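Local structure of PHD-type domain-containing protein (Chaetomium thermophilum, 6VHF) at residues 8-13 against 169-174; 18-23 against 74-79; 61-66 against 143-148. The protein joins the histone H3K4 methyltransferase complex COMPASS as its Cfp1 subunit, through the zinc-binding, RbBP5-interacting domain described here. One frame throughout, in Å; residues are numbered along the deposited sequence.

Contact 1 of 3, residues 8-13 against 169-174; sequences AELTAS and RVRDGA
Leu10 and Val170 make the tight part of this contact, methyl against methyl. Their side chains slide past each other in opposite directions, with CD2 of Leu10 lying 3.9 Å from CG1 of Val170. CD1 of the leucine reaches the same methyl at 4.0 Å, so both leucine branches close on a single valine branch. Val170 holds CG1 anti to its backbone N (chi1 165°), which leaves CG2 on the flank facing Glu9. There OE2 of Glu9 passes at 3.8 Å from CG2 of Val170, a van der Waals touch and no hydrogen bond. The extended chain of Glu9 lays this one carboxylate oxygen along the edge of the patch, a place a charged residue tolerates because it is only partly buried, although OE1 comes close to the like-charged Glu5. The other margin is looser: Arg171 brings its CG to 4.4 Å from CD2 of Leu10, while its NH2 bonds to Gln168 one turn back. OG of Ser13 is hydrogen-bonded to Glu167 of helix 141-177. An alanine in place of Leu10 would probably leave CG1 of Val170 without its apolar mate and open a gap between the helices. With axes 10.9 Å apart at closest approach and N-to-C directions at 161°, this is a rather widely spaced antiparallel helix pair, formed by helices 4-46 and 141-177.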
loop_
_atom_site.group_PDB
_atom_site.type_symbol
_atom_site.label_atom_id
_atom_site.label_comp_id
_atom_site.label_asym_id
_atom_site.label_seq_id
_atom_site.Cartn_x
_atom_site.Cartn_y
_atom_site.Cartn_z
ATOM N N ALA A 8 -19.151 -20.990 -6.848
ATOM C CA ALA A 8 -19.301 -19.598 -6.451
ATOM C C ALA A 8 -18.176 -19.173 -5.506
ATOM O O ALA A 8 -17.668 -18.051 -5.602
ATOM C CB ALA A 8 -20.676 -19.388 -5.809
ATOM N N GLU A 9 -17.755 -20.064 -4.602
ATOM C CA GLU A 9 -16.691 -19.719 -3.661
ATOM C C GLU A 9 -15.338 -19.623 -4.355
ATOM O O GLU A 9 -14.576 -18.679 -4.118
ATOM C CB GLU A 9 -16.629 -20.753 -2.540
ATOM C CG GLU A 9 -17.904 -20.870 -1.726
ATOM C CD GLU A 9 -17.804 -21.951 -0.666
ATOM O OE1 GLU A 9 -18.858 -22.402 -0.177
ATOM O OE2 GLU A 9 -16.663 -22.334 -0.337
ATOM N N LEU A 10 -14.998 -20.628 -5.165
ATOM C CA LEU A 10 -13.736 -20.604 -5.886
ATOM C C LEU A 10 -13.633 -19.361 -6.749
ATOM O O LEU A 10 -12.576 -18.718 -6.805
ATOM C CB LEU A 10 -13.592 -21.862 -6.746
ATOM C CG LEU A 10 -13.579 -23.146 -5.913
ATOM C CD1 LEU A 10 -13.884 -24.413 -6.730
ATOM C CD2 LEU A 10 -12.258 -23.269 -5.164
ATOM N N THR A 11 -14.731 -18.996 -7.413
ATOM C CA THR A 11 -14.723 -17.848 -8.310
ATOM C C THR A 11 -14.506 -16.559 -7.532
ATOM O O THR A 11 -13.700 -15.705 -7.934
ATOM C CB THR A 11 -16.036 -17.784 -9.097
ATOM O OG1 THR A 11 -16.277 -19.047 -9.743
ATOM C CG2 THR A 11 -16.008 -16.628 -10.134
ATOM N N ALA A 12 -15.218 -16.403 -6.410
ATOM C CA ALA A 12 -15.050 -15.210 -5.591
ATOM C C ALA A 12 -13.665 -15.164 -4.968
ATOM O O ALA A 12 -13.090 -14.086 -4.821
ATOM C CB ALA A 12 -16.112 -15.162 -4.495
ATOM N N SER A 13 -13.123 -16.323 -4.600
ATOM C CA SER A 13 -11.767 -16.382 -4.069
ATOM C C SER A 13 -10.757 -15.907 -5.103
ATOM O O SER A 13 -9.883 -15.082 -4.802
ATOM C CB SER A 13 -11.452 -17.807 -3.632
ATOM O OG SER A 13 -10.179 -17.841 -3.026
ATOM N N ARG A 169 -8.414 -26.367 -0.464
ATOM C CA ARG A 169 -9.240 -27.125 0.471
ATOM C C ARG A 169 -10.613 -27.426 -0.117
ATOM O O ARG A 169 -11.113 -28.551 0.016
ATOM C CB ARG A 169 -9.370 -26.379 1.797
ATOM C CG ARG A 169 -8.438 -26.909 2.891
ATOM C CD ARG A 169 -8.173 -25.856 3.936
ATOM N NE ARG A 169 -9.371 -25.059 4.183
ATOM C CZ ARG A 169 -9.352 -23.765 4.491
ATOM N NH1 ARG A 169 -8.193 -23.123 4.574
ATOM N NH2 ARG A 169 -10.492 -23.111 4.695
ATOM N N VAL A 170 -11.244 -26.447 -0.768
ATOM C CA VAL A 170 -12.535 -26.700 -1.400
ATOM C C VAL A 170 -12.407 -27.791 -2.464
ATOM O O VAL A 170 -13.166 -28.772 -2.467
ATOM C CB VAL A 170 -13.118 -25.403 -1.976
ATOM C CG1 VAL A 170 -14.249 -25.712 -2.940
ATOM C CG2 VAL A 170 -13.603 -24.498 -0.843
ATOM N N ARG A 171 -11.432 -27.652 -3.366
ATOM C CA ARG A 171 -11.221 -28.685 -4.378
ATOM C C ARG A 171 -10.918 -30.040 -3.742
ATOM O O ARG A 171 -11.344 -31.080 -4.262
ATOM C CB ARG A 171 -10.099 -28.292 -5.333
ATOM C CG ARG A 171 -10.396 -27.102 -6.234
ATOM C CD ARG A 171 -9.288 -26.966 -7.246
ATOM N NE ARG A 171 -7.975 -26.955 -6.595
ATOM C CZ ARG A 171 -7.277 -25.847 -6.332
ATOM N NH1 ARG A 171 -7.779 -24.659 -6.658
ATOM N NH2 ARG A 171 -6.085 -25.923 -5.733
ATOM N N ASP A 172 -10.178 -30.051 -2.623
ATOM C CA ASP A 172 -9.966 -31.297 -1.884
ATOM C C ASP A 172 -11.285 -31.879 -1.376
ATOM O O ASP A 172 -11.487 -33.099 -1.419
ATOM C CB ASP A 172 -9.013 -31.075 -0.709
ATOM C CG ASP A 172 -7.558 -30.958 -1.136
ATOM O OD1 ASP A 172 -7.218 -31.411 -2.256
ATOM O OD2 ASP A 172 -6.753 -30.417 -0.340
ATOM N N GLY A 173 -12.187 -31.030 -0.875
ATOM C CA GLY A 173 -13.464 -31.527 -0.383
ATOM C C GLY A 173 -14.310 -32.146 -1.480
ATOM O O GLY A 173 -14.934 -33.193 -1.283
ATOM N N ALA A 174 -14.326 -31.515 -2.657
ATOM C CA ALA A 174 -15.097 -32.022 -3.786
ATOM C C ALA A 174 -14.491 -33.296 -4.372
ATOM O O ALA A 174 -15.229 -34.151 -4.876
ATOM C CB ALA A 174 -15.213 -30.942 -4.858
#

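Contact 2 of 3, residues 18-23 against 74-79; sequences SKLSEQ and LFLQSP
Packing of the short helix 64-77 against the long helix 4-46, within a three-helix arrangement, brings Leu76 onto Leu20 and Gln23. Leu76 does its work with two different parts. Its CD1 methyl runs obliquely into the aliphatic stem of Gln23, 3.6 Å from CB of Gln23 and 3.7 Å from CG of that residue. Nearer the backbone, CD2 of Leu20 sits 3.8 Å from CB of Leu76, the two leucines passing in opposite senses, and the same methyl lies 3.7 Å from the carbonyl O of Leu76. Leucine fits here because it is long enough to cross between the helices and branched at its end. Gln23 sets CG anti to the backbone N (chi1 -171°), then bends at chi2 (57°); its stem stays against Leu76 while NE2, on a buried side chain, is hydrogen-bonded to OG of Ser73 on the opposing helix. Leu20 also leans on Ile160 and Leu163 of helix 141-177 and is therefore shared by all three helices. OG of Ser78 donates to O of Phe75 at 2.7 Å, in the carbonyl plane, and Ser78 N bonds to that oxygen too, so a small hydroxyl side chain helps grip this carbonyl. Chemically, no hydrogen bond runs between the two segments, so the contact probably rests on van der Waals packing and burial of apolar surface.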
loop_
_atom_site.group_PDB
_atom_site.type_symbol
_atom_site.label_atom_id
_atom_site.label_comp_id
_atom_site.label_asym_id
_atom_site.label_seq_id
_atom_site.Cartn_x
_atom_site.Cartn_y
_atom_site.Cartn_z
ATOM N N SER A 18 -7.324 -11.446 -7.253
ATOM C CA SER A 18 -7.131 -10.435 -8.276
ATOM C C SER A 18 -7.086 -9.043 -7.657
ATOM O O SER A 18 -6.165 -8.260 -7.927
ATOM C CB SER A 18 -8.264 -10.542 -9.290
ATOM O OG SER A 18 -7.823 -10.169 -10.571
ATOM N N LYS A 19 -8.069 -8.725 -6.795
ATOM C CA LYS A 19 -8.096 -7.410 -6.146
ATOM C C LYS A 19 -6.874 -7.216 -5.258
ATOM O O LYS A 19 -6.303 -6.114 -5.202
ATOM C CB LYS A 19 -9.373 -7.226 -5.305
ATOM C CG LYS A 19 -10.722 -7.529 -6.015
ATOM C CD LYS A 19 -11.932 -6.829 -5.312
ATOM C CE LYS A 19 -13.273 -7.566 -5.542
ATOM N NZ LYS A 19 -14.298 -7.301 -4.472
ATOM N N LEU A 20 -6.464 -8.273 -4.549
ATOM C CA LEU A 20 -5.315 -8.161 -3.659
ATOM C C LEU A 20 -4.044 -7.888 -4.446
ATOM O O LEU A 20 -3.200 -7.110 -3.995
ATOM C CB LEU A 20 -5.162 -9.427 -2.817
ATOM C CG LEU A 20 -6.286 -9.707 -1.808
ATOM C CD1 LEU A 20 -6.204 -11.149 -1.292
ATOM C CD2 LEU A 20 -6.204 -8.719 -0.654
ATOM N N SER A 21 -3.894 -8.512 -5.627
ATOM C CA SER A 21 -2.712 -8.262 -6.448
ATOM C C SER A 21 -2.686 -6.829 -6.967
ATOM O O SER A 21 -1.620 -6.191 -6.991
ATOM C CB SER A 21 -2.648 -9.249 -7.602
ATOM O OG SER A 21 -2.483 -10.541 -7.069
ATOM N N GLU A 22 -3.850 -6.308 -7.377
ATOM C CA GLU A 22 -3.944 -4.907 -7.774
ATOM C C GLU A 22 -3.644 -3.974 -6.601
ATOM O O GLU A 22 -2.999 -2.933 -6.774
ATOM C CB GLU A 22 -5.329 -4.633 -8.357
ATOM C CG GLU A 22 -5.545 -5.284 -9.727
ATOM C CD GLU A 22 -7.005 -5.643 -10.016
ATOM O OE1 GLU A 22 -7.229 -6.523 -10.879
ATOM O OE2 GLU A 22 -7.929 -5.055 -9.391
ATOM N N GLN A 23 -4.081 -4.333 -5.393
ATOM C CA GLN A 23 -3.719 -3.504 -4.246
ATOM C C GLN A 23 -2.205 -3.518 -3.999
ATOM O O GLN A 23 -1.621 -2.498 -3.599
ATOM C CB GLN A 23 -4.473 -3.965 -2.999
ATOM C CG GLN A 23 -4.344 -3.026 -1.782
ATOM C CD GLN A 23 -4.800 -1.589 -2.069
ATOM O OE1 GLN A 23 -5.445 -1.319 -3.076
ATOM N NE2 GLN A 23 -4.449 -0.666 -1.182
ATOM N N LEU A 74 -6.205 -2.383 4.668
ATOM C CA LEU A 74 -6.876 -2.932 5.844
ATOM C C LEU A 74 -8.270 -3.470 5.498
ATOM O O LEU A 74 -8.666 -4.534 5.981
ATOM C CB LEU A 74 -6.944 -1.861 6.938
ATOM C CG LEU A 74 -5.593 -1.260 7.323
ATOM C CD1 LEU A 74 -5.725 -0.063 8.236
ATOM C CD2 LEU A 74 -4.758 -2.318 7.994
ATOM N N PHE A 75 -9.022 -2.751 4.662
ATOM C CA PHE A 75 -10.317 -3.247 4.190
ATOM C C PHE A 75 -10.176 -4.618 3.537
ATOM O O PHE A 75 -10.860 -5.570 3.921
ATOM C CB PHE A 75 -10.931 -2.235 3.216
ATOM C CG PHE A 75 -12.298 -2.616 2.678
ATOM C CD1 PHE A 75 -12.454 -3.645 1.743
ATOM C CD2 PHE A 75 -13.428 -1.923 3.097
ATOM C CE1 PHE A 75 -13.708 -3.978 1.245
ATOM C CE2 PHE A 75 -14.682 -2.251 2.605
ATOM C CZ PHE A 75 -14.821 -3.281 1.678
ATOM N N LEU A 76 -9.283 -4.736 2.550
ATOM C CA LEU A 76 -9.102 -5.993 1.838
ATOM C C LEU A 76 -8.520 -7.094 2.715
ATOM O O LEU A 76 -8.438 -8.237 2.264
ATOM C CB LEU A 76 -8.213 -5.782 0.603
ATOM C CG LEU A 76 -8.732 -4.836 -0.492
ATOM C CD1 LEU A 76 -7.697 -4.634 -1.583
ATOM C CD2 LEU A 76 -10.037 -5.328 -1.100
ATOM N N GLN A 77 -8.126 -6.802 3.945
ATOM C CA GLN A 77 -7.648 -7.856 4.827
ATOM C C GLN A 77 -8.753 -8.450 5.688
ATOM O O GLN A 77 -8.542 -9.507 6.299
ATOM C CB GLN A 77 -6.521 -7.331 5.709
ATOM C CG GLN A 77 -5.198 -7.192 4.970
ATOM C CD GLN A 77 -4.165 -6.477 5.802
ATOM O OE1 GLN A 77 -3.720 -5.371 5.461
ATOM N NE2 GLN A 77 -3.782 -7.091 6.913
ATOM N N SER A 78 -9.966 -7.764 5.750
ATOM C CA SER A 78 -11.234 -8.176 6.341
ATOM C C SER A 78 -12.040 -8.978 5.326
ATOM O O SER A 78 -12.110 -8.606 4.144
ATOM C CB SER A 78 -12.056 -6.973 6.773
ATOM O OG SER A 78 -12.784 -6.445 5.673
ATOM N N PRO A 79 -12.656 -10.066 5.781
ATOM C CA PRO A 79 -13.382 -10.927 4.849
ATOM C C PRO A 79 -14.664 -10.284 4.331
ATOM O O PRO A 79 -15.183 -10.740 3.310
ATOM C CB PRO A 79 -13.629 -12.200 5.677
ATOM C CG PRO A 79 -13.652 -11.723 7.093
ATOM C CD PRO A 79 -12.713 -10.550 7.169
#

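Contact 3 of 3, residues 61-66 against 143-148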
loop_
_atom_site.group_PDB
_atom_site.type_symbol
_atom_site.label_atom_id
_atom_site.label_comp_id
_atom_site.label_asym_id
_atom_site.label_seq_id
_atom_site.Cartn_x
_atom_site.Cartn_y
_atom_site.Cartn_z
ATOM N N THR A 61 2.549 16.799 -0.247
ATOM C CA THR A 61 1.107 16.722 -0.029
ATOM C C THR A 61 0.511 15.471 -0.654
ATOM O O THR A 61 -0.490 14.943 -0.155
ATOM C CB THR A 61 0.417 17.949 -0.620
ATOM O OG1 THR A 61 1.100 19.133 -0.204
ATOM C CG2 THR A 61 -1.032 18.024 -0.161
ATOM N N ARG A 62 1.093 15.000 -1.757
ATOM C CA ARG A 62 0.579 13.805 -2.409
ATOM C C ARG A 62 0.729 12.572 -1.535
ATOM O O ARG A 62 0.034 11.582 -1.769
ATOM C CB ARG A 62 1.291 13.592 -3.743
ATOM C CG ARG A 62 1.008 14.677 -4.776
ATOM C CD ARG A 62 1.958 14.548 -5.947
ATOM N NE ARG A 62 3.337 14.849 -5.569
ATOM C CZ ARG A 62 4.327 14.961 -6.449
ATOM N NH1 ARG A 62 4.073 14.781 -7.737
ATOM N NH2 ARG A 62 5.564 15.250 -6.047
ATOM N N LEU A 63 1.614 12.608 -0.533
ATOM C CA LEU A 63 1.796 11.462 0.348
ATOM C C LEU A 63 0.559 11.167 1.187
ATOM O O LEU A 63 0.519 10.128 1.854
ATOM C CB LEU A 63 3.009 11.670 1.261
ATOM C CG LEU A 63 4.367 11.723 0.537
ATOM C CD1 LEU A 63 5.486 12.194 1.455
ATOM C CD2 LEU A 63 4.734 10.382 -0.081
ATOM N N ASP A 64 -0.450 12.043 1.170
ATOM C CA ASP A 64 -1.697 11.725 1.846
ATOM C C ASP A 64 -2.421 10.575 1.159
ATOM O O ASP A 64 -3.157 9.834 1.820
ATOM C CB ASP A 64 -2.581 12.961 1.911
ATOM C CG ASP A 64 -1.963 14.059 2.738
ATOM O OD1 ASP A 64 -0.911 13.813 3.371
ATOM O OD2 ASP A 64 -2.518 15.172 2.743
ATOM N N THR A 65 -2.218 10.414 -0.156
ATOM C CA THR A 65 -2.691 9.227 -0.865
ATOM C C THR A 65 -2.259 7.949 -0.161
ATOM O O THR A 65 -3.025 6.984 -0.085
ATOM C CB THR A 65 -2.163 9.240 -2.297
ATOM O OG1 THR A 65 -2.409 10.523 -2.871
ATOM C CG2 THR A 65 -2.861 8.197 -3.137
ATOM N N VAL A 66 -1.031 7.929 0.367
ATOM C CA VAL A 66 -0.544 6.743 1.063
ATOM C C VAL A 66 -1.449 6.411 2.237
ATOM O O VAL A 66 -1.697 5.233 2.523
ATOM C CB VAL A 66 0.918 6.948 1.506
ATOM C CG1 VAL A 66 1.368 5.819 2.409
ATOM C CG2 VAL A 66 1.810 7.060 0.305
ATOM N N ALA A 143 10.817 7.007 6.711
ATOM C CA ALA A 143 10.978 5.629 7.153
ATOM C C ALA A 143 9.664 5.009 7.605
ATOM O O ALA A 143 9.456 3.803 7.414
ATOM C CB ALA A 143 12.011 5.555 8.275
ATOM N N LEU A 144 8.759 5.797 8.181
ATOM C CA LEU A 144 7.534 5.200 8.684
ATOM C C LEU A 144 6.571 4.824 7.559
ATOM O O LEU A 144 6.019 3.721 7.566
ATOM C CB LEU A 144 6.875 6.133 9.692
ATOM C CG LEU A 144 7.750 6.326 10.939
ATOM C CD1 LEU A 144 6.976 6.975 12.076
ATOM C CD2 LEU A 144 8.350 5.007 11.400
ATOM N N LEU A 145 6.354 5.721 6.591
ATOM C CA LEU A 145 5.500 5.412 5.446
ATOM C C LEU A 145 6.070 4.266 4.619
ATOM O O LEU A 145 5.314 3.430 4.103
ATOM C CB LEU A 145 5.332 6.646 4.557
ATOM C CG LEU A 145 4.583 7.908 4.992
ATOM C CD1 LEU A 145 4.383 8.840 3.791
ATOM C CD2 LEU A 145 3.253 7.543 5.615
ATOM N N THR A 146 7.397 4.239 4.435
ATOM C CA THR A 146 8.027 3.087 3.799
ATOM C C THR A 146 7.682 1.799 4.542
ATOM O O THR A 146 7.319 0.789 3.927
ATOM C CB THR A 146 9.543 3.275 3.740
ATOM O OG1 THR A 146 9.872 4.262 2.754
ATOM C CG2 THR A 146 10.246 1.954 3.408
ATOM N N LYS A 147 7.774 1.832 5.873
ATOM C CA LYS A 147 7.521 0.654 6.692
ATOM C C LYS A 147 6.063 0.218 6.606
ATOM O O LYS A 147 5.770 -0.983 6.509
ATOM C CB LYS A 147 7.920 0.953 8.142
ATOM C CG LYS A 147 7.607 -0.136 9.156
ATOM C CD LYS A 147 8.189 0.169 10.542
ATOM C CE LYS A 147 7.137 -0.022 11.642
ATOM N NZ LYS A 147 6.246 -1.216 11.396
ATOM N N THR A 148 5.129 1.173 6.626
ATOM C CA THR A 148 3.723 0.803 6.505
ATOM C C THR A 148 3.447 0.105 5.180
ATOM O O THR A 148 2.815 -0.960 5.147
ATOM C CB THR A 148 2.834 2.034 6.621
ATOM O OG1 THR A 148 3.144 2.731 7.829
ATOM C CG2 THR A 148 1.375 1.607 6.631
#
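Leu145 is the residue of 143-148 that meets Leu63 and Val66, and its neighbours in sequence serve the helix rather than the contact. At Leu144 the part played is that of the carbonyl, whose O takes two bonds one turn later. In Leu145, chi1 of -67° sends CG toward the other segment, and the fork there gives each methyl its own partner: CD1 lies 4.0 Å from CB of Leu63, and CD2 lies 4.1 Å from CG1 of Val66. Both approaches are oblique, which suits a forked leucine. Thr146 points away and gives OG1 to O of Gly142. Thr148 closes the stretch by turning OG1 back to O of Leu144 at 3.1 Å, above the carbonyl plane by 40°, beside the regular bond from its N; a threonine can thus satisfy its hydroxyl within its own helix. Across the contact Thr65 also uses its own backbone, but its OG1 lies in the plane of the Arg62 carbonyl, 2.9 Å from O of Arg62. The side chain of Leu63 is about 8 Å from those of Cys57 and His138, which bind the zinc ion together with Cys130 and Cys135; this places the apolar packing near the zinc site. Helix 4-46 adds Ile34 against Leu145, Met30 against Val66 and Ala37 against Leu63, while from helix 141-177 Trp141 touches Leu63 and Val149 touches Val66.

The three contacts join the three helices pairwise: contact 1 pairs helix 4-46 with helix 141-177, contact 2 pairs helix 4-46 with helix 64-77, and contact 3 pairs helix 64-77 with helix 141-177. Contact 1 lies at the surface, its centre about 28 Å from the centre of the chain, where the ends of two helices meet, with Leu2 of the N-terminal loop beside them, and charged residues border a small apolar patch. Contacts 2 and 3 are buried, and in each the third helix adds side chains. None has a hydrogen bond between its own segments, but contact 2 admits a glutamine whose NE2 bonds to Ser73, whereas contact 3 is purely aliphatic and lies nearest the zinc.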